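Local coordinates for glycine betaine/carnitine/choline ABC transporter%2C ATP-binding protein%2C putative (Staphylococcus aureus, PDB 5IIP), which probably powers, as the ATP-binding subunit, an ABC importer of osmolytes such as carnitine and glycine betaine, which the second messenger c-di-AMP inhibits, at residues I141-A144 against N145-I149. Numbering follows the deposited sequence.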
loop_
_atom_site.group_PDB
_atom_site.type_symbol
_atom_site.label_atom_id
_atom_site.label_comp_id
_atom_site.label_asym_id
_atom_site.label_seq_id
_atom_site.Cartn_x
_atom_site.Cartn_y
_atom_site.Cartn_z
ATOM N N ILE D 141 -2.931 7.292 -12.675
ATOM C CA ILE D 141 -2.292 6.533 -13.710
ATOM C C ILE D 141 -2.417 5.070 -13.374
ATOM O O ILE D 141 -2.068 4.656 -12.333
ATOM C CB ILE D 141 -0.847 6.948 -13.938
ATOM C CG1 ILE D 141 0.017 6.503 -12.819
ATOM C CG2 ILE D 141 -0.757 8.443 -14.070
ATOM C CD1 ILE D 141 1.423 7.037 -12.913
ATOM N N THR D 142 -2.944 4.293 -14.276
ATOM C CA THR D 142 -3.105 2.883 -14.042
ATOM C C THR D 142 -1.967 2.095 -14.628
ATOM O O THR D 142 -1.322 2.536 -15.528
ATOM C CB THR D 142 -4.404 2.368 -14.662
ATOM O OG1 THR D 142 -4.337 2.477 -16.064
ATOM C CG2 THR D 142 -5.557 3.165 -14.201
ATOM N N ARG D 143 -1.725 0.923 -14.100
ATOM C CA ARG D 143 -0.694 0.078 -14.619
ATOM C C ARG D 143 -1.039 -0.336 -16.030
ATOM O O ARG D 143 -0.192 -0.490 -16.860
ATOM C CB ARG D 143 -0.484 -1.124 -13.742
ATOM C CG ARG D 143 0.744 -1.916 -14.111
ATOM C CD ARG D 143 0.969 -3.083 -13.201
ATOM N NE ARG D 143 2.093 -3.863 -13.611
ATOM C CZ ARG D 143 2.082 -4.644 -14.656
ATOM N NH1 ARG D 143 1.023 -4.752 -15.396
ATOM N NH2 ARG D 143 3.144 -5.301 -14.961
ATOM N N ALA D 144 -2.316 -0.521 -16.290
ATOM C CA ALA D 144 -2.775 -0.943 -17.592
ATOM C C ALA D 144 -2.477 0.058 -18.630
ATOM O O ALA D 144 -2.143 -0.273 -19.729
ATOM C CB ALA D 144 -4.242 -1.246 -17.577
ATOM N N ASN D 145 -2.635 1.304 -18.283
ATOM C CA ASN D 145 -2.344 2.368 -19.206
ATOM C C ASN D 145 -0.885 2.513 -19.578
ATOM O O ASN D 145 -0.568 2.847 -20.675
ATOM C CB ASN D 145 -2.896 3.670 -18.684
ATOM C CG ASN D 145 -4.368 3.724 -18.789
ATOM O OD1 ASN D 145 -4.946 3.092 -19.635
ATOM N ND2 ASN D 145 -4.978 4.466 -17.922
ATOM N N VAL D 146 -0.010 2.292 -18.624
ATOM C CA VAL D 146 1.415 2.386 -18.838
ATOM C C VAL D 146 1.861 1.327 -19.815
ATOM O O VAL D 146 2.680 1.577 -20.639
ATOM C CB VAL D 146 2.174 2.302 -17.523
ATOM C CG1 VAL D 146 3.658 2.198 -17.754
ATOM C CG2 VAL D 146 1.855 3.489 -16.670
ATOM N N VAL D 147 1.312 0.133 -19.697
ATOM C CA VAL D 147 1.631 -0.948 -20.591
ATOM C C VAL D 147 1.184 -0.635 -21.989
ATOM O O VAL D 147 1.899 -0.850 -22.915
ATOM C CB VAL D 147 0.956 -2.249 -20.141
ATOM C CG1 VAL D 147 1.191 -3.355 -21.119
ATOM C CG2 VAL D 147 1.421 -2.686 -18.785
ATOM N N ASP D 148 -0.018 -0.124 -22.138
ATOM C CA ASP D 148 -0.561 0.205 -23.450
ATOM C C ASP D 148 0.223 1.273 -24.180
ATOM O O ASP D 148 0.458 1.167 -25.353
ATOM C CB ASP D 148 -2.002 0.704 -23.312
ATOM C CG ASP D 148 -3.010 -0.397 -23.137
ATOM O OD1 ASP D 148 -2.998 -1.366 -23.886
ATOM O OD2 ASP D 148 -3.858 -0.285 -22.259
ATOM N N ILE D 149 0.584 2.319 -23.465
ATOM C CA ILE D 149 1.354 3.416 -24.009
ATOM C C ILE D 149 2.716 2.991 -24.418
ATOM O O ILE D 149 3.204 3.305 -25.471
ATOM C CB ILE D 149 1.631 4.454 -22.911
ATOM C CG2 ILE D 149 2.324 5.666 -23.460
#
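T142 is the N-cap of helix 143-153; its hydroxyl accepts a hydrogen bond from the backbone amide of N145, with OG1 to N 3.0 Å and an N-H...O angle of 151°. A chi1 of 65° puts OG1 between T142's own N and carbonyl carbon, within bonding distance of that amide. N145 ND2 also comes within 2.8 Å of T142 OG1, at an angle too poor for a hydrogen bond, so the side-chain amide crowds the hydroxyl that the backbone N-H grips. T142 O takes a longer, weak bond from V146 N (3.4 Å), and regular i to i+4 bonding follows, V147 N donating to R143 O at 3.3 Å and D148 N to A144 O at 3.2 Å. This is the strand-to-helix junction of a CBS domain, where strand 137-142, outermost in a three-stranded sheet of this chain, passes directly into the helix. Packing is also tight at buried V146, whose CG2 lies 3.5 Å from T142 O and whose side chain meets V117 and L121 of helix 114-122. R143 extends past V147, NH1 standing a loose 4.0 Å from CG2, while its NE and NH2 bond to the carbonyls of R123 and L121. On the exposed side are A144 and D148, where carboxylate OD2 lies 3.1 Å from A144 O, two acceptors without a bond.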